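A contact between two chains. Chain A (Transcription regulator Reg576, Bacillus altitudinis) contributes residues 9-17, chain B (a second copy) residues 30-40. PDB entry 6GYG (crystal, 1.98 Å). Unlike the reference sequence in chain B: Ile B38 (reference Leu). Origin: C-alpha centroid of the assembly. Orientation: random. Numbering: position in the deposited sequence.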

ATOM      1  N   ASN A   9       0.719 -13.017  -7.748  1.00 52.74           N
ATOM      2  CA  ASN A   9      -0.236 -12.114  -7.189  1.00 53.88           C
ATOM      3  C   ASN A   9       0.304 -11.815  -5.777  1.00 57.15           C
ATOM      4  O   ASN A   9       1.253 -12.476  -5.308  1.00 51.11           O
ATOM      5  CB  ASN A   9      -1.675 -12.611  -7.379  1.00 53.97           C
ATOM      6  CG  ASN A   9      -1.934 -13.932  -6.693  1.00 66.46           C
ATOM      7  OD1 ASN A   9      -1.215 -14.280  -5.742  1.00 65.68           O
ATOM      8  ND2 ASN A   9      -2.898 -14.691  -7.206  1.00 59.38           N
ATOM      9  N   ILE A  10      -0.235 -10.777  -5.138  1.00 51.84           N
ATOM     10  CA  ILE A  10       0.068 -10.464  -3.746  1.00 47.35           C
ATOM     11  C   ILE A  10      -1.178 -10.837  -2.939  1.00 42.11           C
ATOM     12  O   ILE A  10      -2.288 -10.369  -3.208  1.00 37.56           O
ATOM     13  CB  ILE A  10       0.452  -8.975  -3.631  1.00 53.12           C
ATOM     14  CG1 ILE A  10       1.798  -8.704  -4.297  1.00 60.61           C
ATOM     15  CG2 ILE A  10       0.462  -8.474  -2.199  1.00 55.13           C
ATOM     16  CD1 ILE A  10       1.666  -8.206  -5.705  1.00 72.94           C
ATOM     17  N   LYS A  11      -0.978 -11.658  -1.921  1.00 42.92           N
ATOM     18  CA  LYS A  11      -2.052 -12.206  -1.128  1.00 45.00           C
ATOM     19  C   LYS A  11      -2.256 -11.264   0.054  1.00 40.48           C
ATOM     20  O   LYS A  11      -1.326 -10.688   0.524  1.00 43.12           O
ATOM     21  CB  LYS A  11      -1.692 -13.656  -0.787  1.00 51.64           C
ATOM     22  CG  LYS A  11      -1.919 -14.607  -1.971  1.00 58.39           C
ATOM     23  CD  LYS A  11      -0.958 -15.762  -2.043  1.00 66.81           C
ATOM     24  CE  LYS A  11      -1.163 -16.616  -3.275  1.00 71.16           C
ATOM     25  NZ  LYS A  11      -2.458 -17.340  -3.215  1.00 75.73           N
ATOM     26  N   LEU A  12      -3.507 -11.014   0.386  1.00 38.63           N
ATOM     27  CA  LEU A  12      -3.884 -10.123   1.439  1.00 41.97           C
ATOM     28  C   LEU A  12      -4.908 -10.858   2.304  1.00 45.36           C
ATOM     29  O   LEU A  12      -5.577 -11.722   1.816  1.00 46.78           O
ATOM     30  CB  LEU A  12      -4.530  -8.874   0.854  1.00 39.60           C
ATOM     31  CG  LEU A  12      -3.683  -7.988  -0.055  1.00 38.71           C
ATOM     32  CD1 LEU A  12      -4.492  -6.753  -0.419  1.00 41.57           C
ATOM     33  CD2 LEU A  12      -2.405  -7.561   0.633  1.00 42.66           C
ATOM     34  N   THR A  13      -5.024 -10.445   3.559  1.00 44.96           N
ATOM     35  CA  THR A  13      -6.067 -10.874   4.404  1.00 45.60           C
ATOM     36  C   THR A  13      -7.264 -10.030   4.034  1.00 49.44           C
ATOM     37  O   THR A  13      -7.128  -8.964   3.432  1.00 53.32           O
ATOM     38  CB  THR A  13      -5.695 -10.747   5.892  1.00 45.16           C
ATOM     39  OG1 THR A  13      -5.679  -9.367   6.222  1.00 41.13           O
ATOM     40  CG2 THR A  13      -4.366 -11.388   6.270  1.00 45.86           C
ATOM     41  N   GLU A  14      -8.433 -10.517   4.418  1.00 54.08           N
ATOM     42  CA  GLU A  14      -9.682  -9.863   4.097  1.00 55.54           C
ATOM     43  C   GLU A  14      -9.780  -8.467   4.709  1.00 50.46           C
ATOM     44  O   GLU A  14     -10.158  -7.544   3.969  1.00 48.56           O
ATOM     45  CB  GLU A  14     -10.872 -10.715   4.533  1.00 64.71           C
ATOM     46  CG  GLU A  14     -12.129 -10.344   3.776  1.00 72.41           C
ATOM     47  CD  GLU A  14     -13.350 -11.134   4.213  1.00 83.89           C
ATOM     48  OE1 GLU A  14     -13.535 -11.315   5.462  1.00 91.55           O
ATOM     49  OE2 GLU A  14     -14.098 -11.573   3.311  1.00 85.90           O
ATOM     50  N   PRO A  15      -9.477  -8.244   6.024  1.00 45.15           N
ATOM     51  CA  PRO A  15      -9.469  -6.894   6.574  1.00 42.52           C
ATOM     52  C   PRO A  15      -8.518  -5.975   5.775  1.00 42.18           C
ATOM     53  O   PRO A  15      -8.835  -4.869   5.570  1.00 45.16           O
ATOM     54  CB  PRO A  15      -8.970  -6.994   8.025  1.00 42.06           C
ATOM     55  CG  PRO A  15      -8.730  -8.454   8.280  1.00 43.55           C
ATOM     56  CD  PRO A  15      -9.035  -9.241   7.017  1.00 46.45           C
ATOM     57  N   ILE A  16      -7.376  -6.466   5.275  1.00 40.40           N
ATOM     58  CA  ILE A  16      -6.440  -5.565   4.578  1.00 39.51           C
ATOM     59  C   ILE A  16      -6.994  -5.266   3.185  1.00 39.57           C
ATOM     60  O   ILE A  16      -6.917  -4.115   2.705  1.00 36.17           O
ATOM     61  CB  ILE A  16      -5.003  -6.106   4.536  1.00 37.48           C
ATOM     62  CG1 ILE A  16      -4.466  -6.331   5.949  1.00 41.54           C
ATOM     63  CG2 ILE A  16      -4.091  -5.168   3.769  1.00 40.65           C
ATOM     64  CD1 ILE A  16      -3.188  -7.083   5.986  1.00 44.38           C
ATOM     65  N   PHE A  17      -7.541  -6.297   2.531  1.00 41.18           N
ATOM     66  CA  PHE A  17      -8.180  -6.091   1.223  1.00 40.50           C
ATOM     67  C   PHE A  17      -9.320  -5.086   1.345  1.00 43.47           C
ATOM     68  O   PHE A  17      -9.460  -4.166   0.479  1.00 40.35           O
ATOM     69  CB  PHE A  17      -8.698  -7.413   0.647  1.00 46.35           C
ATOM     70  CG  PHE A  17      -9.207  -7.308  -0.771  1.00 47.52           C
ATOM     71  CD1 PHE A  17      -8.344  -7.053  -1.822  1.00 48.31           C
ATOM     72  CD2 PHE A  17     -10.559  -7.392  -1.050  1.00 53.32           C
ATOM     73  CE1 PHE A  17      -8.815  -6.959  -3.127  1.00 54.65           C
ATOM     74  CE2 PHE A  17     -11.031  -7.282  -2.355  1.00 55.99           C
ATOM     75  CZ  PHE A  17     -10.161  -7.053  -3.398  1.00 52.62           C
TER
ATOM     76  N   LYS B  30       6.002  -9.141   6.405  1.00 57.07           N
ATOM     77  CA  LYS B  30       5.474  -9.823   5.257  1.00 58.22           C
ATOM     78  C   LYS B  30       4.805  -8.793   4.338  1.00 55.88           C
ATOM     79  O   LYS B  30       4.474  -7.674   4.790  1.00 49.65           O
ATOM     80  CB  LYS B  30       4.503 -10.882   5.765  1.00 65.04           C
ATOM     81  CG  LYS B  30       5.140 -11.888   6.710  1.00 67.75           C
ATOM     82  CD  LYS B  30       4.177 -12.951   7.142  1.00 77.37           C
ATOM     83  CE  LYS B  30       3.551 -12.652   8.483  1.00 82.37           C
ATOM     84  NZ  LYS B  30       3.068 -13.897   9.128  1.00 87.28           N
ATOM     85  N   GLN B  31       4.665  -9.156   3.055  1.00 50.23           N
ATOM     86  CA  GLN B  31       4.029  -8.325   2.059  1.00 51.27           C
ATOM     87  C   GLN B  31       2.706  -7.722   2.566  1.00 46.48           C
ATOM     88  O   GLN B  31       2.455  -6.518   2.379  1.00 42.17           O
ATOM     89  CB  GLN B  31       3.653  -9.109   0.802  1.00 52.14           C
ATOM     90  CG  GLN B  31       4.781  -9.313  -0.164  1.00 55.99           C
ATOM     91  CD  GLN B  31       4.267  -9.970  -1.424  1.00 65.13           C
ATOM     92  OE1 GLN B  31       3.283 -10.727  -1.427  1.00 59.09           O
ATOM     93  NE2 GLN B  31       4.942  -9.666  -2.518  1.00 67.08           N
ATOM     94  N   TYR B  32       1.832  -8.561   3.116  1.00 43.16           N
ATOM     95  CA  TYR B  32       0.490  -8.088   3.441  1.00 47.54           C
ATOM     96  C   TYR B  32       0.592  -7.136   4.636  1.00 41.26           C
ATOM     97  O   TYR B  32      -0.171  -6.207   4.716  1.00 39.51           O
ATOM     98  CB  TYR B  32      -0.530  -9.215   3.670  1.00 49.96           C
ATOM     99  CG  TYR B  32      -0.307 -10.066   4.894  1.00 54.01           C
ATOM    100  CD1 TYR B  32      -0.818  -9.673   6.115  1.00 54.01           C
ATOM    101  CD2 TYR B  32       0.408 -11.250   4.836  1.00 56.98           C
ATOM    102  CE1 TYR B  32      -0.612 -10.408   7.260  1.00 57.84           C
ATOM    103  CE2 TYR B  32       0.584 -12.033   5.969  1.00 63.36           C
ATOM    104  CZ  TYR B  32       0.064 -11.609   7.187  1.00 63.80           C
ATOM    105  OH  TYR B  32       0.176 -12.336   8.336  1.00 67.38           O
ATOM    106  N   GLU B  33       1.527  -7.391   5.546  1.00 43.23           N
ATOM    107  CA  GLU B  33       1.741  -6.454   6.682  1.00 45.29           C
ATOM    108  C   GLU B  33       2.244  -5.107   6.140  1.00 42.43           C
ATOM    109  O   GLU B  33       1.753  -4.063   6.584  1.00 40.34           O
ATOM    110  CB  GLU B  33       2.693  -7.012   7.740  1.00 50.75           C
ATOM    111  CG  GLU B  33       2.207  -8.307   8.385  1.00 60.19           C
ATOM    112  CD  GLU B  33       3.187  -8.981   9.347  1.00 66.08           C
ATOM    113  OE1 GLU B  33       4.398  -8.976   9.063  1.00 67.19           O
ATOM    114  OE2 GLU B  33       2.731  -9.511  10.406  1.00 75.82           O
ATOM    115  N   LEU B  34       3.183  -5.109   5.169  1.00 39.39           N
ATOM    116  CA  LEU B  34       3.703  -3.867   4.664  1.00 39.48           C
ATOM    117  C   LEU B  34       2.557  -3.079   4.015  1.00 38.13           C
ATOM    118  O   LEU B  34       2.400  -1.885   4.205  1.00 39.18           O
ATOM    119  CB  LEU B  34       4.850  -4.126   3.681  1.00 42.68           C
ATOM    120  CG  LEU B  34       5.506  -2.888   3.078  1.00 43.38           C
ATOM    121  CD1 LEU B  34       6.062  -1.957   4.166  1.00 47.54           C
ATOM    122  CD2 LEU B  34       6.595  -3.271   2.122  1.00 44.55           C
ATOM    123  N   ILE B  35       1.720  -3.759   3.259  1.00 38.61           N
ATOM    124  CA  ILE B  35       0.603  -3.096   2.630  1.00 40.28           C
ATOM    125  C   ILE B  35      -0.296  -2.418   3.658  1.00 38.62           C
ATOM    126  O   ILE B  35      -0.760  -1.307   3.453  1.00 36.16           O
ATOM    127  CB  ILE B  35      -0.126  -4.038   1.658  1.00 40.77           C
ATOM    128  CG1 ILE B  35       0.800  -4.246   0.452  1.00 41.94           C
ATOM    129  CG2 ILE B  35      -1.469  -3.452   1.251  1.00 41.15           C
ATOM    130  CD1 ILE B  35       0.282  -5.159  -0.569  1.00 48.48           C
ATOM    131  N   GLU B  36      -0.581  -3.110   4.749  1.00 42.44           N
ATOM    132  CA  GLU B  36      -1.415  -2.576   5.746  1.00 41.10           C
ATOM    133  C   GLU B  36      -0.775  -1.340   6.354  1.00 39.43           C
ATOM    134  O   GLU B  36      -1.433  -0.350   6.563  1.00 41.65           O
ATOM    135  CB  GLU B  36      -1.645  -3.610   6.849  1.00 47.20           C
ATOM    136  CG  GLU B  36      -2.769  -3.187   7.789  1.00 51.99           C
ATOM    137  CD  GLU B  36      -3.223  -4.232   8.806  1.00 59.39           C
ATOM    138  OE1 GLU B  36      -2.445  -5.196   9.079  1.00 56.10           O
ATOM    139  OE2 GLU B  36      -4.374  -4.090   9.317  1.00 69.33           O
ATOM    140  N   ILE B  37       0.508  -1.442   6.721  1.00 40.86           N
ATOM    141  CA  ILE B  37       1.243  -0.333   7.347  1.00 40.54           C
ATOM    142  C   ILE B  37       1.190   0.933   6.469  1.00 38.46           C
ATOM    143  O   ILE B  37       0.930   2.011   6.950  1.00 37.02           O
ATOM    144  CB  ILE B  37       2.678  -0.794   7.638  1.00 44.38           C
ATOM    145  CG1 ILE B  37       2.683  -1.643   8.902  1.00 43.69           C
ATOM    146  CG2 ILE B  37       3.658   0.388   7.718  1.00 45.12           C
ATOM    147  CD1 ILE B  37       3.961  -2.372   9.068  1.00 50.28           C
ATOM    148  N   ILE B  38       1.477   0.814   5.172  1.00 39.58           N
ATOM    149  CA  ILE B  38       1.440   1.985   4.294  1.00 38.31           C
ATOM    150  C   ILE B  38      -0.016   2.456   4.035  1.00 38.23           C
ATOM    151  O   ILE B  38      -0.227   3.670   3.845  1.00 34.38           O
ATOM    152  CB  ILE B  38       2.222   1.749   2.994  1.00 37.73           C
ATOM    153  CG1 ILE B  38       1.567   0.684   2.112  1.00 38.10           C
ATOM    154  CG2 ILE B  38       3.660   1.390   3.353  1.00 42.22           C
ATOM    155  CD1 ILE B  38       2.183   0.540   0.783  1.00 37.83           C
ATOM    156  N   LEU B  39      -1.011   1.551   3.975  1.00 35.64           N
ATOM    157  CA  LEU B  39      -2.403   2.004   3.952  1.00 40.00           C
ATOM    158  C   LEU B  39      -2.719   2.887   5.170  1.00 35.96           C
ATOM    159  O   LEU B  39      -3.243   3.976   5.012  1.00 34.66           O
ATOM    160  CB  LEU B  39      -3.368   0.832   3.900  1.00 43.02           C
ATOM    161  CG  LEU B  39      -3.514   0.207   2.512  1.00 50.03           C
ATOM    162  CD1 LEU B  39      -4.065  -1.216   2.578  1.00 51.79           C
ATOM    163  CD2 LEU B  39      -4.433   1.067   1.682  1.00 51.92           C
ATOM    164  N   ASP B  40      -2.475   2.371   6.365  1.00 36.09           N
ATOM    165  CA  ASP B  40      -2.869   3.038   7.612  1.00 37.73           C
ATOM    166  C   ASP B  40      -2.159   4.402   7.732  1.00 39.06           C
ATOM    167  O   ASP B  40      -2.744   5.379   8.172  1.00 37.62           O
ATOM    168  CB  ASP B  40      -2.563   2.143   8.812  1.00 42.09           C
ATOM    169  CG  ASP B  40      -3.464   0.907   8.969  1.00 48.56           C
ATOM    170  OD1 ASP B  40      -4.577   0.881   8.370  1.00 52.29           O
ATOM    171  OD2 ASP B  40      -3.065  -0.031   9.715  1.00 51.86           O
TER

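This is an apolar packing contact, in which a short strand of chain A and the first turn of the helix that follows it lie against one side of a chain B helix, with no hydrogen bond passing between the two stretches. The strand crosses the chain B helix at 69°, their axes approaching to 8.0 Å, a separation that leaves room for side chains to fill the space between.

Ile A16 is the centre of the contact and has the largest area covered, 104 Å². Its CA-to-CB bond points toward chain B, and its side chain sits as a knob in a hole formed by Tyr B32, Ile B35, Glu B36 and Leu B39. This i, i+3, i+4, i+7 pattern is the diamond that successive turns of a helix present on one side. Ile A16 CD1 reaches Tyr B32 CD1 at 3.5 Å, near the plane of the ring at its edge, while Ile A16 CG2 lies 4.0 Å from Ile B35 CG2 and 4.1 Å from Leu B39 CD1. A beta-branched side chain suits such a socket because its two arms can touch different walls. Glu B36 contributes differently: its OE1 is 3.7 Å from Ile A16 CD1, a van der Waals contact, and its OE2 is hydrogen-bonded elsewhere in the structure.

The strand supplies the neighbouring patch. Ile B35 CD1 is met by Ile A10 CG2 at 3.7 Å and by Leu A12 CD2 at 3.8 Å, so one methyl group touches both Ile A10 and Leu A12. Leu A12 starts with its CA-to-CB bond pointing away, yet the end of its side chain comes nearer and also packs on Tyr B32, with Leu A12 CD2 3.9 Å from Tyr B32 CB. The backbone takes part as well, Lys A11 O lying 3.6 Å from Tyr B32 CB. Near the beginning of the helix, Gln B31 OE1 rests 3.7 Å from Ile A10 CG2, where the long, uncharged side chain can cover an aliphatic group.

Thr A13 joins the strand to the helix and uses both branches of its side chain. Its OG1 accepts a weak capping bond of 3.5 Å from Ile A16 N, helping to satisfy an amide at the start of the helix. Its CG2 lies over one face of the Tyr B32 ring, 4.3 Å from the centroid and 27° off the normal, a CH-pi contact. The aromatic ring can thus receive Thr A13 on a face and Ile A16 at an edge.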